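Local atomic coordinates of leucine-rich repeat protein (Bacteroides thetaiotaomicron, PDB entry 4ECN), a protein that is of unknown function but, as an extracellular leucine-rich repeat protein with DUF4458 domains, probably binds other proteins. Residues Q57-N62 against D76-L81; G11-K16 against G117-A122. All blocks are in the same frame, centred on the assembly; numbering follows the deposited sequence.

How the contacts relate
Both contacts belong to one mixed beta-sheet, in the first DUF4458 domain, a family grouped with the transthyretin clan. Their centres lie about 9 Å apart, and both are far from the middle of the long chain, about 59 Å for contact 1 and 54 Å for contact 2. Strand 73-81 pairs with strand 54-63 in contact 1 and with strand 10-18, the first strand of contact 2; Leu78 N approaches Val13 O to 2.8 Å, a probable hydrogen bond. Along the chain contact 1 is nested within the loop that contact 2 closes. The N-terminal strand thus lies between 73-81 and 118-124, so that residues 11-16 and 117-122, about 100 residues apart in sequence, become neighbours.

Contact 1. Residues Q57-N62 against D76-L81; sequences QTLLLN and DKLQLL
An antiparallel pair of neighbouring strands in the DUF4458 beta-sheet, 54-63 and 73-81, meets here where the two strands diverge, so that Leu60 and Asp76 carry the one close backbone approach, with CA atoms 5.8 Å apart. Asp76 N donates to Leu60 O at 3.2 Å, the C=O...N angle of 165° placing the donor almost in line with the carbonyl. Beyond this bond the strands are bridged by side chains. Leu59 and Leu78 cross at about a right angle, Leu59 CD1 lying 3.7 Å from Leu78 CB, while Leu59 CD2 faces the carbonyl oxygens of Asp76 and Lys77. The Leu78 CD1 methyl comes 3.6 Å from Gln57 CG, the two side chains crossing at a slant. On its other flank Leu78 pairs by backbone with Val13 of strand 10-18. The carboxylate of Asp76 divides its contacts: OD2 lies alongside Leu60, 3.3 Å from Leu60 CB, and OD1 receives the amide of Asn62. An alanine in place of Asp76 would probably leave Asn62 ND2 without this acceptor and its amide freer to turn, though Arg74 O would remain as a second partner. Asn62 ND2 reaches Asp76 OD1 at 3.2 Å with a nearly straight N-H...O angle of 171°; OD1 lies in the amide plane, yet the donor stands 59° above the carboxylate plane.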
ATOM      1  N   GLN A  57     -24.985 -47.025 -18.733  1.00 94.53           N
ATOM      2  CA  GLN A  57     -24.906 -48.246 -19.526  1.00 93.62           C
ATOM      3  C   GLN A  57     -24.170 -49.327 -18.750  1.00 94.04           C
ATOM      4  O   GLN A  57     -23.147 -49.043 -18.133  1.00 93.41           O
ATOM      5  CB  GLN A  57     -24.206 -47.963 -20.875  1.00 95.23           C
ATOM      6  CG  GLN A  57     -24.098 -49.171 -21.819  1.00103.93           C
ATOM      7  CD  GLN A  57     -25.399 -49.567 -22.459  1.00115.45           C
ATOM      8  OE1 GLN A  57     -25.870 -48.918 -23.398  1.00108.24           O
ATOM      9  NE2 GLN A  57     -25.978 -50.677 -22.002  1.00105.63           N
ATOM     10  N   THR A  58     -24.673 -50.567 -18.803  1.00 88.68           N
ATOM     11  CA  THR A  58     -24.053 -51.699 -18.116  1.00 87.65           C
ATOM     12  C   THR A  58     -23.113 -52.443 -19.089  1.00 91.39           C
ATOM     13  O   THR A  58     -23.470 -52.696 -20.245  1.00 91.05           O
ATOM     14  CB  THR A  58     -25.119 -52.639 -17.515  1.00 88.71           C
ATOM     15  OG1 THR A  58     -26.075 -51.872 -16.773  1.00 84.76           O
ATOM     16  CG2 THR A  58     -24.511 -53.728 -16.614  1.00 84.25           C
ATOM     17  N   LEU A  59     -21.902 -52.771 -18.589  1.00 87.34           N
ATOM     18  CA  LEU A  59     -20.834 -53.511 -19.273  1.00 87.12           C
ATOM     19  C   LEU A  59     -20.293 -54.609 -18.368  1.00 90.98           C
ATOM     20  O   LEU A  59     -20.436 -54.521 -17.151  1.00 89.90           O
ATOM     21  CB  LEU A  59     -19.681 -52.570 -19.705  1.00 86.31           C
ATOM     22  CG  LEU A  59     -19.977 -51.553 -20.804  1.00 90.09           C
ATOM     23  CD1 LEU A  59     -19.025 -50.391 -20.733  1.00 89.31           C
ATOM     24  CD2 LEU A  59     -19.985 -52.190 -22.182  1.00 92.52           C
ATOM     25  N   LEU A  60     -19.656 -55.627 -18.954  1.00 88.97           N
ATOM     26  CA  LEU A  60     -19.058 -56.726 -18.197  1.00 89.39           C
ATOM     27  C   LEU A  60     -17.572 -56.455 -17.919  1.00 93.40           C
ATOM     28  O   LEU A  60     -16.904 -55.749 -18.682  1.00 92.63           O
ATOM     29  CB  LEU A  60     -19.216 -58.073 -18.947  1.00 90.61           C
ATOM     30  CG  LEU A  60     -20.631 -58.611 -19.196  1.00 95.37           C
ATOM     31  CD1 LEU A  60     -20.680 -59.449 -20.458  1.00 96.49           C
ATOM     32  CD2 LEU A  60     -21.151 -59.393 -18.004  1.00 97.43           C
ATOM     33  N   LEU A  61     -17.071 -57.034 -16.823  1.00 90.45           N
ATOM     34  CA  LEU A  61     -15.679 -56.972 -16.395  1.00 90.40           C
ATOM     35  C   LEU A  61     -14.922 -58.222 -16.840  1.00 96.28           C
ATOM     36  O   LEU A  61     -15.387 -59.346 -16.624  1.00 96.30           O
ATOM     37  CB  LEU A  61     -15.598 -56.827 -14.860  1.00 89.81           C
ATOM     38  CG  LEU A  61     -15.396 -55.439 -14.243  1.00 93.55           C
ATOM     39  CD1 LEU A  61     -16.419 -54.457 -14.721  1.00 93.07           C
ATOM     40  CD2 LEU A  61     -15.446 -55.508 -12.725  1.00 95.67           C
ATOM     41  N   ASN A  62     -13.764 -58.022 -17.465  1.00 94.32           N
ATOM     42  CA  ASN A  62     -12.861 -59.089 -17.891  1.00 96.24           C
ATOM     43  C   ASN A  62     -11.670 -59.082 -16.934  1.00102.95           C
ATOM     44  O   ASN A  62     -11.080 -58.016 -16.714  1.00101.68           O
ATOM     45  CB  ASN A  62     -12.434 -58.917 -19.365  1.00 96.40           C
ATOM     46  CG  ASN A  62     -13.573 -58.851 -20.361  1.00112.60           C
ATOM     47  OD1 ASN A  62     -14.117 -59.874 -20.801  1.00100.72           O
ATOM     48  ND2 ASN A  62     -13.920 -57.640 -20.780  1.00104.83           N
ATOM     49  N   ASP A  76     -15.642 -54.329 -21.229  1.00 86.68           N
ATOM     50  CA  ASP A  76     -15.967 -54.598 -22.633  1.00 87.38           C
ATOM     51  C   ASP A  76     -16.040 -53.276 -23.420  1.00 90.85           C
ATOM     52  O   ASP A  76     -16.269 -52.223 -22.812  1.00 89.47           O
ATOM     53  CB  ASP A  76     -17.321 -55.351 -22.748  1.00 89.91           C
ATOM     54  CG  ASP A  76     -17.375 -56.853 -22.465  1.00 99.09           C
ATOM     55  OD1 ASP A  76     -16.403 -57.561 -22.812  1.00101.54           O
ATOM     56  OD2 ASP A  76     -18.458 -57.339 -22.058  1.00 98.83           O
ATOM     57  N   LYS A  77     -15.862 -53.319 -24.756  1.00 87.92           N
ATOM     58  CA  LYS A  77     -15.967 -52.115 -25.596  1.00 87.01           C
ATOM     59  C   LYS A  77     -17.366 -51.514 -25.502  1.00 88.23           C
ATOM     60  O   LYS A  77     -18.355 -52.251 -25.514  1.00 88.43           O
ATOM     61  CB  LYS A  77     -15.649 -52.420 -27.077  1.00 91.09           C
ATOM     62  CG  LYS A  77     -14.210 -52.228 -27.548  1.00100.92           C
ATOM     63  CD  LYS A  77     -14.146 -52.490 -29.075  1.00109.54           C
ATOM     64  CE  LYS A  77     -12.801 -52.193 -29.711  1.00113.73           C
ATOM     65  NZ  LYS A  77     -12.859 -52.224 -31.201  1.00109.85           N
ATOM     66  N   LEU A  78     -17.451 -50.189 -25.414  1.00 82.04           N
ATOM     67  CA  LEU A  78     -18.727 -49.491 -25.372  1.00 80.36           C
ATOM     68  C   LEU A  78     -18.834 -48.539 -26.564  1.00 80.20           C
ATOM     69  O   LEU A  78     -18.088 -47.558 -26.631  1.00 78.50           O
ATOM     70  CB  LEU A  78     -18.890 -48.736 -24.036  1.00 79.47           C
ATOM     71  CG  LEU A  78     -20.071 -47.755 -23.905  1.00 83.50           C
ATOM     72  CD1 LEU A  78     -21.411 -48.458 -24.075  1.00 83.95           C
ATOM     73  CD2 LEU A  78     -20.002 -46.996 -22.598  1.00 84.25           C
ATOM     74  N   GLN A  79     -19.765 -48.819 -27.491  1.00 74.90           N
ATOM     75  CA  GLN A  79     -19.939 -47.941 -28.640  1.00 74.52           C
ATOM     76  C   GLN A  79     -20.745 -46.721 -28.236  1.00 78.11           C
ATOM     77  O   GLN A  79     -21.856 -46.853 -27.724  1.00 78.28           O
ATOM     78  CB  GLN A  79     -20.598 -48.664 -29.815  1.00 76.71           C
ATOM     79  CG  GLN A  79     -20.535 -47.869 -31.120  1.00 83.32           C
ATOM     80  CD  GLN A  79     -21.085 -48.639 -32.293  1.00104.15           C
ATOM     81  OE1 GLN A  79     -21.228 -49.876 -32.270  1.00 99.50           O
ATOM     82  NE2 GLN A  79     -21.358 -47.926 -33.370  1.00 97.66           N
ATOM     83  N   LEU A  80     -20.162 -45.538 -28.437  1.00 73.69           N
ATOM     84  CA  LEU A  80     -20.773 -44.251 -28.134  1.00 73.04           C
ATOM     85  C   LEU A  80     -20.579 -43.307 -29.275  1.00 79.24           C
ATOM     86  O   LEU A  80     -19.667 -43.513 -30.068  1.00 79.53           O
ATOM     87  CB  LEU A  80     -20.175 -43.640 -26.855  1.00 71.86           C
ATOM     88  CG  LEU A  80     -20.490 -44.316 -25.530  1.00 75.56           C
ATOM     89  CD1 LEU A  80     -19.532 -43.853 -24.459  1.00 74.92           C
ATOM     90  CD2 LEU A  80     -21.917 -44.069 -25.112  1.00 76.30           C
ATOM     91  N   LEU A  81     -21.398 -42.256 -29.361  1.00 77.53           N
ATOM     92  CA  LEU A  81     -21.227 -41.277 -30.419  1.00 79.01           C
ATOM     93  C   LEU A  81     -20.100 -40.331 -30.020  1.00 82.93           C
ATOM     94  O   LEU A  81     -20.022 -39.911 -28.864  1.00 80.85           O
ATOM     95  CB  LEU A  81     -22.531 -40.533 -30.719  1.00 79.80           C
ATOM     96  CG  LEU A  81     -22.576 -39.847 -32.096  1.00 86.56           C
ATOM     97  CD1 LEU A  81     -23.859 -40.195 -32.853  1.00 87.52           C
ATOM     98  CD2 LEU A  81     -22.276 -38.325 -31.999  1.00 89.22           C
TER

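Contact 2. Residues G11-K16 against G117-A122; sequences GYVQFK and GLLEKA
Gly117 begins the pairing: its O accepts a weak bond from Tyr12 N at 2.9 Å and also lies in the plane of the Tyr12 ring, at its edge. Leu118 sends CD1 against Tyr12 CB at 3.8 Å, on the face that also carries Gln14 and Lys16. Leu119 N donates to Tyr12 O at an N-H...O angle of 179°, and Leu119 O accepts from Gln14 N. Its side chain lies beside that of Val13 and points the same way, with CD2 4.1 Å from Val13 CG2. Glu120 stands between two polar chains. Gln14 NE2 gives a 2.8 Å bond to Glu120 OE2 on the anti side but out of the carboxylate plane, the amide and carboxylate planes 20° apart. Lys16 runs obliquely across the same carboxylate, CD 3.3 Å from Glu120 OE1, and NZ forms a long salt bridge to that oxygen at 3.6 Å. Lys121 N bonds to Gln14 O, and Lys121 CB packs 3.6 Å from Phe15 CD1. Lys121 NZ forms a salt bridge with Asp108 and also bonds to Ala122 O. Ala122 stays in register with Lys16. The strand axes make 24°. Tyr12 bonds to Gly117 and Leu119, Gln14 to Leu119 and Lys121, and Lys16 continues with Lys121 and Leu123: a parallel beta-ladder, the one parallel pair in a sheet whose other pairs are antiparallel.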
ATOM      1  N   GLY A  11     -17.327 -44.180 -31.868  1.00 93.12           N
ATOM      2  CA  GLY A  11     -16.056 -44.627 -31.315  1.00 90.82           C
ATOM      3  C   GLY A  11     -16.256 -45.649 -30.213  1.00 89.54           C
ATOM      4  O   GLY A  11     -17.356 -46.192 -30.076  1.00 90.11           O
ATOM      5  N   TYR A  12     -15.195 -45.964 -29.443  1.00 81.36           N
ATOM      6  CA  TYR A  12     -15.290 -46.987 -28.399  1.00 79.17           C
ATOM      7  C   TYR A  12     -14.543 -46.587 -27.141  1.00 77.96           C
ATOM      8  O   TYR A  12     -13.580 -45.826 -27.194  1.00 76.78           O
ATOM      9  CB  TYR A  12     -14.768 -48.346 -28.896  1.00 81.55           C
ATOM     10  CG  TYR A  12     -15.596 -48.915 -30.026  1.00 85.55           C
ATOM     11  CD1 TYR A  12     -16.693 -49.730 -29.771  1.00 88.11           C
ATOM     12  CD2 TYR A  12     -15.305 -48.607 -31.356  1.00 87.47           C
ATOM     13  CE1 TYR A  12     -17.478 -50.230 -30.810  1.00 90.26           C
ATOM     14  CE2 TYR A  12     -16.105 -49.069 -32.397  1.00 89.30           C
ATOM     15  CZ  TYR A  12     -17.185 -49.888 -32.119  1.00 97.61           C
ATOM     16  OH  TYR A  12     -17.960 -50.367 -33.144  1.00102.88           O
ATOM     17  N   VAL A  13     -15.037 -47.084 -25.999  1.00 71.78           N
ATOM     18  CA  VAL A  13     -14.483 -46.861 -24.661  1.00 69.52           C
ATOM     19  C   VAL A  13     -14.428 -48.190 -23.936  1.00 72.75           C
ATOM     20  O   VAL A  13     -15.284 -49.058 -24.140  1.00 72.36           O
ATOM     21  CB  VAL A  13     -15.262 -45.805 -23.822  1.00 71.23           C
ATOM     22  CG1 VAL A  13     -14.535 -45.469 -22.527  1.00 69.33           C
ATOM     23  CG2 VAL A  13     -15.485 -44.537 -24.613  1.00 71.36           C
ATOM     24  N   GLN A  14     -13.402 -48.340 -23.106  1.00 68.67           N
ATOM     25  CA  GLN A  14     -13.225 -49.460 -22.212  1.00 69.26           C
ATOM     26  C   GLN A  14     -12.673 -48.898 -20.944  1.00 72.74           C
ATOM     27  O   GLN A  14     -12.051 -47.837 -20.973  1.00 72.23           O
ATOM     28  CB  GLN A  14     -12.370 -50.590 -22.798  1.00 72.24           C
ATOM     29  CG  GLN A  14     -10.911 -50.263 -23.103  1.00 88.94           C
ATOM     30  CD  GLN A  14     -10.204 -51.469 -23.685  1.00102.73           C
ATOM     31  OE1 GLN A  14     -10.806 -52.331 -24.352  1.00 89.90           O
ATOM     32  NE2 GLN A  14      -8.898 -51.540 -23.464  1.00100.56           N
ATOM     33  N   PHE A  15     -12.954 -49.553 -19.819  1.00 69.45           N
ATOM     34  CA  PHE A  15     -12.498 -49.056 -18.526  1.00 68.20           C
ATOM     35  C   PHE A  15     -11.521 -50.038 -17.895  1.00 75.91           C
ATOM     36  O   PHE A  15     -11.645 -51.254 -18.060  1.00 75.70           O
ATOM     37  CB  PHE A  15     -13.688 -48.781 -17.591  1.00 68.13           C
ATOM     38  CG  PHE A  15     -14.646 -47.754 -18.154  1.00 67.73           C
ATOM     39  CD1 PHE A  15     -14.417 -46.396 -17.977  1.00 69.22           C
ATOM     40  CD2 PHE A  15     -15.757 -48.145 -18.889  1.00 68.13           C
ATOM     41  CE1 PHE A  15     -15.285 -45.451 -18.527  1.00 68.96           C
ATOM     42  CE2 PHE A  15     -16.619 -47.201 -19.439  1.00 69.65           C
ATOM     43  CZ  PHE A  15     -16.381 -45.861 -19.253  1.00 66.86           C
ATOM     44  N   LYS A  16     -10.519 -49.481 -17.218  1.00 75.29           N
ATOM     45  CA  LYS A  16      -9.466 -50.201 -16.512  1.00 76.99           C
ATOM     46  C   LYS A  16      -9.516 -49.759 -15.039  1.00 83.11           C
ATOM     47  O   LYS A  16      -9.359 -48.562 -14.775  1.00 81.99           O
ATOM     48  CB  LYS A  16      -8.109 -49.900 -17.188  1.00 79.87           C
ATOM     49  CG  LYS A  16      -7.206 -51.102 -17.411  1.00 97.69           C
ATOM     50  CD  LYS A  16      -5.853 -50.637 -17.947  1.00108.28           C
ATOM     51  CE  LYS A  16      -4.914 -51.743 -18.366  1.00119.01           C
ATOM     52  NZ  LYS A  16      -3.626 -51.197 -18.876  1.00127.02           N
ATOM     53  N   GLY A 117     -12.236 -44.509 -32.998  1.00 73.26           N
ATOM     54  CA  GLY A 117     -11.180 -44.660 -32.005  1.00 71.60           C
ATOM     55  C   GLY A 117     -11.507 -45.603 -30.870  1.00 72.15           C
ATOM     56  O   GLY A 117     -12.626 -46.095 -30.765  1.00 71.61           O
ATOM     57  N   LEU A 118     -10.515 -45.885 -30.036  1.00 66.89           N
ATOM     58  CA  LEU A 118     -10.676 -46.722 -28.863  1.00 65.75           C
ATOM     59  C   LEU A 118      -9.964 -46.064 -27.728  1.00 67.15           C
ATOM     60  O   LEU A 118      -8.734 -45.979 -27.711  1.00 66.52           O
ATOM     61  CB  LEU A 118     -10.203 -48.167 -29.066  1.00 67.14           C
ATOM     62  CG  LEU A 118     -10.177 -49.084 -27.816  1.00 72.02           C
ATOM     63  CD1 LEU A 118     -11.560 -49.192 -27.136  1.00 71.24           C
ATOM     64  CD2 LEU A 118      -9.704 -50.475 -28.190  1.00 77.01           C
ATOM     65  N   LEU A 119     -10.764 -45.563 -26.796  1.00 61.87           N
ATOM     66  CA  LEU A 119     -10.328 -44.881 -25.594  1.00 59.31           C
ATOM     67  C   LEU A 119     -10.306 -45.845 -24.433  1.00 62.79           C
ATOM     68  O   LEU A 119     -11.188 -46.684 -24.322  1.00 60.96           O
ATOM     69  CB  LEU A 119     -11.294 -43.711 -25.320  1.00 57.70           C
ATOM     70  CG  LEU A 119     -11.150 -42.942 -24.009  1.00 59.64           C
ATOM     71  CD1 LEU A 119      -9.902 -42.110 -23.993  1.00 58.49           C
ATOM     72  CD2 LEU A 119     -12.340 -42.063 -23.784  1.00 61.40           C
ATOM     73  N   GLU A 120      -9.299 -45.735 -23.574  1.00 62.38           N
ATOM     74  CA  GLU A 120      -9.246 -46.535 -22.360  1.00 63.71           C
ATOM     75  C   GLU A 120      -9.250 -45.587 -21.199  1.00 65.87           C
ATOM     76  O   GLU A 120      -8.308 -44.804 -21.042  1.00 65.43           O
ATOM     77  CB  GLU A 120      -8.048 -47.485 -22.327  1.00 66.85           C
ATOM     78  CG  GLU A 120      -8.130 -48.498 -21.194  1.00 83.28           C
ATOM     79  CD  GLU A 120      -6.961 -49.462 -21.131  1.00116.26           C
ATOM     80  OE1 GLU A 120      -5.839 -49.021 -20.782  1.00113.45           O
ATOM     81  OE2 GLU A 120      -7.177 -50.665 -21.407  1.00112.58           O
ATOM     82  N   LYS A 121     -10.346 -45.593 -20.427  1.00 62.41           N
ATOM     83  CA  LYS A 121     -10.475 -44.691 -19.286  1.00 61.23           C
ATOM     84  C   LYS A 121     -10.042 -45.400 -18.014  1.00 66.70           C
ATOM     85  O   LYS A 121     -10.404 -46.548 -17.745  1.00 66.91           O
ATOM     86  CB  LYS A 121     -11.905 -44.126 -19.141  1.00 62.28           C
ATOM     87  CG  LYS A 121     -12.065 -43.022 -18.079  1.00 69.51           C
ATOM     88  CD  LYS A 121     -11.483 -41.667 -18.517  1.00 73.73           C
ATOM     89  CE  LYS A 121     -11.442 -40.646 -17.412  1.00 71.36           C
ATOM     90  NZ  LYS A 121     -10.387 -40.960 -16.405  1.00 81.40           N
ATOM     91  N   ALA A 122      -9.231 -44.696 -17.253  1.00 64.44           N
ATOM     92  CA  ALA A 122      -8.737 -45.144 -15.974  1.00 64.70           C
ATOM     93  C   ALA A 122      -9.714 -44.733 -14.872  1.00 69.35           C
ATOM     94  O   ALA A 122      -9.950 -43.533 -14.640  1.00 69.28           O
ATOM     95  CB  ALA A 122      -7.352 -44.557 -15.722  1.00 65.09           C
TER